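Succinylglutamate desuccinylase (Vibrio parahaemolyticus, PDB 2BCO) probably hydrolyses N-succinylglutamate to succinate and glutamate, the last step of arginine breakdown by the AST pathway, using one zinc ion per subunit. Local coordinates at residues Glu109-His121 with Asn197-Glu209. Numbering follows the deposited sequence.
Sequences EENLNRLFDEKEH and NSPSSTFSWYSAE
Asn113 and Phe116, on the loop between helices 98-102 and 125-141, pack against the start of helix 203-211 in a mixed polar and aromatic contact beside the zinc site of the catalytic domain. The carboxamide of Asn113 packs ND2 on Thr202 CG2, and its two ends reach the first turn differently. Asn113 OD1 accepts from Phe203 N at 2.7 Å, the donor tilted 31° from the carbonyl plane, while ND2 donates a hydrogen bond to a water that also accepts from Ser204 N. Thr202 itself is the N-cap: a chi1 of 64° swings Thr202 OG1 back over the backbone, where it accepts from Trp205 N at 3.1 Å.

One residue back, Ser201 O accepts from Phe116 N at 3.1 Å and sits at the edge of the Phe116 ring. Phe203 CA sits over one face of that ring and Phe203 CD1 nearer its rim, 3.5 Å from Phe116 CZ; the ring planes, 23° apart, are offset so that they share little overlap. Tyr206 adds its CB against Phe116 CB, and Leu133 of helix 125-141 also packs on Phe116.

Asn113 also touches the zinc ligand His155, and Asn111 OD1 accepts from His63, another ligand, as well as from Asn113 N in an Asx turn. Direct and water-mediated bonds thus occupy N-H groups of the helix's first turn and tie it to the zinc ligands' second shell.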
ATOM      1  N   GLU A 109      -4.003   6.378 -18.303  1.00 23.58           N
ATOM      2  CA  GLU A 109      -3.383   5.704 -19.424  1.00 23.82           C
ATOM      3  C   GLU A 109      -2.814   4.343 -19.024  1.00 22.26           C
ATOM      4  O   GLU A 109      -3.072   3.348 -19.693  1.00 23.28           O
ATOM      5  CB  GLU A 109      -2.317   6.609 -20.043  1.00 27.56           C
ATOM      6  CG  GLU A 109      -2.925   7.885 -20.616  1.00 30.93           C
ATOM      7  CD  GLU A 109      -1.903   8.872 -21.155  1.00 34.22           C
ATOM      8  OE1 GLU A 109      -2.336   9.929 -21.664  1.00 35.85           O
ATOM      9  OE2 GLU A 109      -0.683   8.602 -21.069  1.00 33.35           O
ATOM     10  N   GLU A 110      -2.073   4.286 -17.922  1.00 17.57           N
ATOM     11  CA  GLU A 110      -1.488   3.017 -17.485  1.00 17.95           C
ATOM     12  C   GLU A 110      -1.454   2.891 -15.952  1.00 14.12           C
ATOM     13  O   GLU A 110      -1.381   3.892 -15.249  1.00 12.64           O
ATOM     14  CB  GLU A 110      -0.072   2.898 -18.043  1.00 25.75           C
ATOM     15  CG  GLU A 110       0.342   1.489 -18.388  1.00 31.88           C
ATOM     16  CD  GLU A 110       1.831   1.372 -18.632  1.00 32.04           C
ATOM     17  OE1 GLU A 110       2.387   2.291 -19.257  1.00 33.19           O
ATOM     18  OE2 GLU A 110       2.440   0.364 -18.206  1.00 32.70           O
ATOM     19  N   ASN A 111      -1.511   1.661 -15.453  1.00 15.55           N
ATOM     20  CA  ASN A 111      -1.480   1.380 -14.011  1.00 12.55           C
ATOM     21  C   ASN A 111      -0.236   2.025 -13.398  1.00 11.79           C
ATOM     22  O   ASN A 111       0.882   1.595 -13.655  1.00 11.47           O
ATOM     23  CB  ASN A 111      -1.430  -0.136 -13.780  1.00 12.18           C
ATOM     24  CG  ASN A 111      -1.525  -0.529 -12.298  1.00 13.12           C
ATOM     25  OD1 ASN A 111      -1.330   0.283 -11.395  1.00 12.40           O
ATOM     26  ND2 ASN A 111      -1.816  -1.791 -12.059  1.00 15.49           N
ATOM     27  N   LEU A 112      -0.435   3.041 -12.572  1.00  9.39           N
ATOM     28  CA  LEU A 112       0.682   3.746 -11.960  1.00 11.57           C
ATOM     29  C   LEU A 112       1.588   2.816 -11.128  1.00 10.31           C
ATOM     30  O   LEU A 112       2.801   3.011 -11.053  1.00 10.46           O
ATOM     31  CB  LEU A 112       0.140   4.873 -11.069  1.00  9.58           C
ATOM     32  CG  LEU A 112       0.977   6.125 -10.799  1.00 14.20           C
ATOM     33  CD1 LEU A 112       0.326   6.930  -9.677  1.00 13.86           C
ATOM     34  CD2 LEU A 112       2.381   5.758 -10.415  1.00 13.01           C
ATOM     35  N   ASN A 113       1.004   1.789 -10.525  1.00 13.88           N
ATOM     36  CA  ASN A 113       1.779   0.904  -9.674  1.00 13.89           C
ATOM     37  C   ASN A 113       2.557  -0.218 -10.360  1.00 15.00           C
ATOM     38  O   ASN A 113       2.872  -1.230  -9.741  1.00 18.68           O
ATOM     39  CB  ASN A 113       0.880   0.347  -8.572  1.00 11.79           C
ATOM     40  CG  ASN A 113       1.584   0.282  -7.241  1.00 13.02           C
ATOM     41  OD1 ASN A 113       2.447   1.110  -6.943  1.00 13.59           O
ATOM     42  ND2 ASN A 113       1.215  -0.688  -6.428  1.00 12.05           N
ATOM     43  N   ARG A 114       2.883  -0.014 -11.632  1.00 11.85           N
ATOM     44  CA  ARG A 114       3.672  -0.962 -12.407  1.00 13.79           C
ATOM     45  C   ARG A 114       4.836  -0.206 -13.042  1.00 11.36           C
ATOM     46  O   ARG A 114       5.640  -0.775 -13.771  1.00 11.00           O
ATOM     47  CB  ARG A 114       2.821  -1.593 -13.510  1.00 29.86           C
ATOM     48  CG  ARG A 114       2.073  -2.842 -13.076  1.00 41.69           C
ATOM     49  CD  ARG A 114       0.995  -3.240 -14.082  1.00 49.78           C
ATOM     50  NE  ARG A 114       0.161  -4.332 -13.579  1.00 58.11           N
ATOM     51  CZ  ARG A 114      -1.037  -4.652 -14.063  1.00 61.93           C
ATOM     52  NH1 ARG A 114      -1.558  -3.963 -15.070  1.00 65.07           N
ATOM     53  NH2 ARG A 114      -1.720  -5.658 -13.534  1.00 65.75           N
ATOM     54  N   LEU A 115       4.932   1.079 -12.728  1.00 15.60           N
ATOM     55  CA  LEU A 115       5.937   1.951 -13.324  1.00 12.10           C
ATOM     56  C   LEU A 115       7.138   2.353 -12.489  1.00 12.48           C
ATOM     57  O   LEU A 115       7.839   3.291 -12.852  1.00 14.60           O
ATOM     58  CB  LEU A 115       5.243   3.218 -13.820  1.00  8.25           C
ATOM     59  CG  LEU A 115       4.022   2.961 -14.707  1.00  8.05           C
ATOM     60  CD1 LEU A 115       3.375   4.275 -15.104  1.00  5.08           C
ATOM     61  CD2 LEU A 115       4.465   2.185 -15.943  1.00  8.76           C
ATOM     62  N   PHE A 116       7.394   1.659 -11.386  1.00 10.03           N
ATOM     63  CA  PHE A 116       8.532   2.009 -10.547  1.00 13.39           C
ATOM     64  C   PHE A 116       9.775   1.145 -10.748  1.00 15.99           C
ATOM     65  O   PHE A 116      10.807   1.429 -10.151  1.00 16.84           O
ATOM     66  CB  PHE A 116       8.128   1.994  -9.072  1.00 10.55           C
ATOM     67  CG  PHE A 116       7.183   3.095  -8.701  1.00  9.23           C
ATOM     68  CD1 PHE A 116       7.651   4.389  -8.484  1.00  7.56           C
ATOM     69  CD2 PHE A 116       5.808   2.856  -8.632  1.00  6.77           C
ATOM     70  CE1 PHE A 116       6.769   5.430  -8.195  1.00  8.03           C
ATOM     71  CE2 PHE A 116       4.919   3.887  -8.346  1.00  9.67           C
ATOM     72  CZ  PHE A 116       5.396   5.181  -8.130  1.00 10.46           C
ATOM     73  N   ASP A 117       9.689   0.100 -11.570  1.00 14.76           N
ATOM     74  CA  ASP A 117      10.859  -0.750 -11.807  1.00 22.35           C
ATOM     75  C   ASP A 117      11.769  -0.207 -12.912  1.00 26.78           C
ATOM     76  O   ASP A 117      11.424   0.750 -13.605  1.00 24.65           O
ATOM     77  CB  ASP A 117      10.450  -2.199 -12.122  1.00 31.43           C
ATOM     78  CG  ASP A 117       9.646  -2.331 -13.406  1.00 33.80           C
ATOM     79  OD1 ASP A 117       9.343  -3.482 -13.784  1.00 33.86           O
ATOM     80  OD2 ASP A 117       9.306  -1.304 -14.034  1.00 33.87           O
ATOM     81  N   GLU A 118      12.933  -0.830 -13.067  1.00 39.02           N
ATOM     82  CA  GLU A 118      13.917  -0.400 -14.057  1.00 45.29           C
ATOM     83  C   GLU A 118      13.673  -0.795 -15.517  1.00 46.62           C
ATOM     84  O   GLU A 118      14.511  -0.518 -16.370  1.00 46.68           O
ATOM     85  CB  GLU A 118      15.317  -0.869 -13.633  1.00 72.35           C
ATOM     86  CG  GLU A 118      15.928  -0.073 -12.487  1.00 79.92           C
ATOM     87  CD  GLU A 118      17.298  -0.590 -12.065  1.00 84.16           C
ATOM     88  OE1 GLU A 118      17.384  -1.741 -11.580  1.00 86.63           O
ATOM     89  OE2 GLU A 118      18.292   0.154 -12.220  1.00 86.24           O
ATOM     90  N   LYS A 119      12.544  -1.435 -15.814  1.00 46.89           N
ATOM     91  CA  LYS A 119      12.251  -1.828 -17.195  1.00 48.32           C
ATOM     92  C   LYS A 119      11.949  -0.596 -18.044  1.00 48.62           C
ATOM     93  O   LYS A 119      11.811   0.507 -17.517  1.00 48.64           O
ATOM     94  CB  LYS A 119      11.049  -2.774 -17.246  1.00 70.54           C
ATOM     95  CG  LYS A 119      11.252  -4.092 -16.518  1.00 74.88           C
ATOM     96  CD  LYS A 119       9.975  -4.922 -16.543  1.00 77.67           C
ATOM     97  CE  LYS A 119      10.093  -6.153 -15.658  1.00 79.10           C
ATOM     98  NZ  LYS A 119       8.819  -6.920 -15.606  1.00 81.03           N
ATOM     99  N   GLU A 120      11.852  -0.779 -19.356  1.00 43.62           N
ATOM    100  CA  GLU A 120      11.548   0.339 -20.244  1.00 41.43           C
ATOM    101  C   GLU A 120      10.040   0.568 -20.264  1.00 37.12           C
ATOM    102  O   GLU A 120       9.263  -0.383 -20.319  1.00 35.29           O
ATOM    103  CB  GLU A 120      12.038   0.057 -21.668  1.00 78.39           C
ATOM    104  CG  GLU A 120      11.865   1.239 -22.620  1.00 86.99           C
ATOM    105  CD  GLU A 120      12.230   0.914 -24.062  1.00 90.84           C
ATOM    106  OE1 GLU A 120      13.388   0.519 -24.318  1.00 91.88           O
ATOM    107  OE2 GLU A 120      11.353   1.058 -24.941  1.00 93.05           O
ATOM    108  N   HIS A 121       9.629   1.829 -20.212  1.00 30.30           N
ATOM    109  CA  HIS A 121       8.212   2.162 -20.231  1.00 26.36           C
ATOM    110  C   HIS A 121       7.911   3.215 -21.294  1.00 25.12           C
ATOM    111  O   HIS A 121       8.744   4.069 -21.589  1.00 23.61           O
ATOM    112  CB  HIS A 121       7.777   2.686 -18.857  1.00 34.24           C
ATOM    113  CG  HIS A 121       7.937   1.689 -17.753  1.00 33.47           C
ATOM    114  ND1 HIS A 121       7.155   0.554 -17.654  1.00 33.29           N
ATOM    115  CD2 HIS A 121       8.818   1.630 -16.729  1.00 32.13           C
ATOM    116  CE1 HIS A 121       7.552  -0.158 -16.619  1.00 31.27           C
ATOM    117  NE2 HIS A 121       8.560   0.467 -16.039  1.00 32.07           N
ATOM    118  N   ASN A 197       7.868 -12.986  -2.981  1.00 15.78           N
ATOM    119  CA  ASN A 197       9.095 -13.755  -3.178  1.00 18.74           C
ATOM    120  C   ASN A 197       9.785 -13.270  -4.446  1.00 19.13           C
ATOM    121  O   ASN A 197      10.774 -13.851  -4.873  1.00 22.34           O
ATOM    122  CB  ASN A 197       8.801 -15.266  -3.280  1.00 22.73           C
ATOM    123  CG  ASN A 197       8.206 -15.662  -4.630  1.00 26.27           C
ATOM    124  OD1 ASN A 197       7.501 -14.876  -5.263  1.00 29.77           O
ATOM    125  ND2 ASN A 197       8.471 -16.891  -5.061  1.00 26.76           N
ATOM    126  N   SER A 198       9.277 -12.195  -5.041  1.00 18.92           N
ATOM    127  CA  SER A 198       9.869 -11.670  -6.269  1.00 18.33           C
ATOM    128  C   SER A 198       9.821 -10.133  -6.371  1.00 18.23           C
ATOM    129  O   SER A 198       8.812  -9.514  -6.045  1.00 15.79           O
ATOM    130  CB  SER A 198       9.159 -12.295  -7.475  1.00 33.98           C
ATOM    131  OG  SER A 198       9.785 -11.925  -8.688  1.00 38.33           O
ATOM    132  N   PRO A 199      10.924  -9.504  -6.823  1.00 23.47           N
ATOM    133  CA  PRO A 199      10.992  -8.044  -6.966  1.00 22.57           C
ATOM    134  C   PRO A 199       9.833  -7.547  -7.815  1.00 21.38           C
ATOM    135  O   PRO A 199       9.474  -8.179  -8.804  1.00 20.02           O
ATOM    136  CB  PRO A 199      12.348  -7.825  -7.632  1.00 15.82           C
ATOM    137  CG  PRO A 199      13.168  -8.958  -7.065  1.00 18.54           C
ATOM    138  CD  PRO A 199      12.214 -10.122  -7.186  1.00 17.54           C
ATOM    139  N   SER A 200       9.254  -6.413  -7.438  1.00 17.05           N
ATOM    140  CA  SER A 200       8.096  -5.910  -8.169  1.00 15.69           C
ATOM    141  C   SER A 200       8.317  -4.567  -8.874  1.00 15.11           C
ATOM    142  O   SER A 200       9.444  -4.189  -9.181  1.00 15.98           O
ATOM    143  CB  SER A 200       6.908  -5.816  -7.202  1.00 16.39           C
ATOM    144  OG  SER A 200       5.683  -5.730  -7.895  1.00 17.78           O
ATOM    145  N   SER A 201       7.227  -3.852  -9.124  1.00 15.45           N
ATOM    146  CA  SER A 201       7.297  -2.564  -9.797  1.00 14.97           C
ATOM    147  C   SER A 201       6.388  -1.566  -9.103  1.00 13.36           C
ATOM    148  O   SER A 201       6.080  -0.510  -9.665  1.00 14.81           O
ATOM    149  CB  SER A 201       6.841  -2.713 -11.245  1.00 16.50           C
ATOM    150  OG  SER A 201       5.470  -3.108 -11.272  1.00 19.47           O
ATOM    151  N   THR A 202       5.960  -1.898  -7.887  1.00 10.27           N
ATOM    152  CA  THR A 202       5.062  -1.020  -7.146  1.00  8.99           C
ATOM    153  C   THR A 202       5.784   0.089  -6.408  1.00  9.23           C
ATOM    154  O   THR A 202       7.003   0.084  -6.276  1.00 12.82           O
ATOM    155  CB  THR A 202       4.216  -1.803  -6.130  1.00 12.35           C
ATOM    156  OG1 THR A 202       5.078  -2.379  -5.132  1.00 12.80           O
ATOM    157  CG2 THR A 202       3.410  -2.898  -6.846  1.00  7.25           C
ATOM    158  N   PHE A 203       5.000   1.040  -5.924  1.00  9.68           N
ATOM    159  CA  PHE A 203       5.519   2.184  -5.198  1.00 10.57           C
ATOM    160  C   PHE A 203       6.132   1.719  -3.872  1.00 12.94           C
ATOM    161  O   PHE A 203       7.177   2.220  -3.446  1.00 15.00           O
ATOM    162  CB  PHE A 203       4.368   3.162  -4.967  1.00  5.55           C
ATOM    163  CG  PHE A 203       4.785   4.496  -4.408  1.00  7.87           C
ATOM    164  CD1 PHE A 203       6.025   5.053  -4.718  1.00  7.37           C
ATOM    165  CD2 PHE A 203       3.901   5.226  -3.618  1.00  5.66           C
ATOM    166  CE1 PHE A 203       6.368   6.315  -4.259  1.00  7.25           C
ATOM    167  CE2 PHE A 203       4.233   6.493  -3.157  1.00  8.19           C
ATOM    168  CZ  PHE A 203       5.473   7.038  -3.473  1.00  7.52           C
ATOM    169  N   SER A 204       5.470   0.756  -3.232  1.00 10.09           N
ATOM    170  CA  SER A 204       5.924   0.185  -1.970  1.00  9.64           C
ATOM    171  C   SER A 204       7.259  -0.541  -2.162  1.00 10.07           C
ATOM    172  O   SER A 204       8.196  -0.365  -1.381  1.00  8.83           O
ATOM    173  CB  SER A 204       4.869  -0.798  -1.449  1.00 11.75           C
ATOM    174  OG  SER A 204       5.304  -1.443  -0.272  1.00 20.21           O
ATOM    175  N   TRP A 205       7.333  -1.366  -3.202  1.00 13.38           N
ATOM    176  CA  TRP A 205       8.555  -2.103  -3.500  1.00 13.11           C
ATOM    177  C   TRP A 205       9.710  -1.137  -3.757  1.00 11.75           C
ATOM    178  O   TRP A 205      10.833  -1.388  -3.338  1.00 14.96           O
ATOM    179  CB  TRP A 205       8.369  -3.006  -4.729  1.00  9.58           C
ATOM    180  CG  TRP A 205       9.682  -3.487  -5.324  1.00 14.27           C
ATOM    181  CD1 TRP A 205      10.407  -4.576  -4.938  1.00 15.51           C
ATOM    182  CD2 TRP A 205      10.456  -2.837  -6.351  1.00 11.39           C
ATOM    183  NE1 TRP A 205      11.579  -4.643  -5.655  1.00 13.81           N
ATOM    184  CE2 TRP A 205      11.634  -3.596  -6.523  1.00 13.26           C
ATOM    185  CE3 TRP A 205      10.264  -1.695  -7.136  1.00 11.40           C
ATOM    186  CZ2 TRP A 205      12.629  -3.234  -7.455  1.00 14.91           C
ATOM    187  CZ3 TRP A 205      11.255  -1.339  -8.063  1.00 11.88           C
ATOM    188  CH2 TRP A 205      12.419  -2.110  -8.211  1.00 12.44           C
ATOM    189  N   TYR A 206       9.433  -0.032  -4.446  1.00 12.07           N
ATOM    190  CA  TYR A 206      10.477   0.943  -4.750  1.00 12.94           C
ATOM    191  C   TYR A 206      11.150   1.513  -3.495  1.00 13.13           C
ATOM    192  O   TYR A 206      12.363   1.715  -3.472  1.00 14.71           O
ATOM    193  CB  TYR A 206       9.908   2.093  -5.579  1.00 13.70           C
ATOM    194  CG  TYR A 206      10.938   3.120  -5.975  1.00 14.90           C
ATOM    195  CD1 TYR A 206      11.720   2.944  -7.112  1.00 16.86           C
ATOM    196  CD2 TYR A 206      11.136   4.273  -5.211  1.00 15.67           C
ATOM    197  CE1 TYR A 206      12.674   3.898  -7.492  1.00 17.52           C
ATOM    198  CE2 TYR A 206      12.087   5.230  -5.580  1.00 14.18           C
ATOM    199  CZ  TYR A 206      12.850   5.033  -6.722  1.00 15.82           C
ATOM    200  OH  TYR A 206      13.772   5.973  -7.117  1.00 18.87           O
ATOM    201  N   SER A 207      10.355   1.794  -2.470  1.00 11.31           N
ATOM    202  CA  SER A 207      10.885   2.333  -1.227  1.00 10.27           C
ATOM    203  C   SER A 207      11.683   1.279  -0.477  1.00  9.65           C
ATOM    204  O   SER A 207      12.720   1.577   0.092  1.00  8.99           O
ATOM    205  CB  SER A 207       9.745   2.845  -0.338  1.00 14.17           C
ATOM    206  OG  SER A 207       9.265   4.089  -0.812  1.00 19.69           O
ATOM    207  N   ALA A 208      11.190   0.046  -0.476  1.00  8.77           N
ATOM    208  CA  ALA A 208      11.875  -1.042   0.206  1.00  9.67           C
ATOM    209  C   ALA A 208      13.206  -1.361  -0.475  1.00 10.85           C
ATOM    210  O   ALA A 208      14.242  -1.481   0.185  1.00 11.75           O
ATOM    211  CB  ALA A 208      10.992  -2.281   0.224  1.00  7.50           C
ATOM    212  N   GLU A 209      13.174  -1.489  -1.797  1.00 18.93           N
ATOM    213  CA  GLU A 209      14.373  -1.814  -2.563  1.00 19.56           C
ATOM    214  C   GLU A 209      15.412  -0.718  -2.606  1.00 20.51           C
ATOM    215  O   GLU A 209      16.604  -0.997  -2.538  1.00 26.40           O
ATOM    216  CB  GLU A 209      14.008  -2.196  -4.003  1.00 14.30           C
ATOM    217  CG  GLU A 209      15.207  -2.379  -4.958  1.00 12.69           C
ATOM    218  CD  GLU A 209      16.217  -3.414  -4.470  1.00 15.09           C
ATOM    219  OE1 GLU A 209      15.790  -4.494  -4.020  1.00 14.87           O
ATOM    220  OE2 GLU A 209      17.437  -3.154  -4.547  1.00 15.20           O
TER
HETATM  221  O   HOH W   1       2.481  -0.141  -3.853  1.00 15.76           O
HETATM  222  O   HOH W   2       2.812  -4.316  -9.723  1.00 39.38           O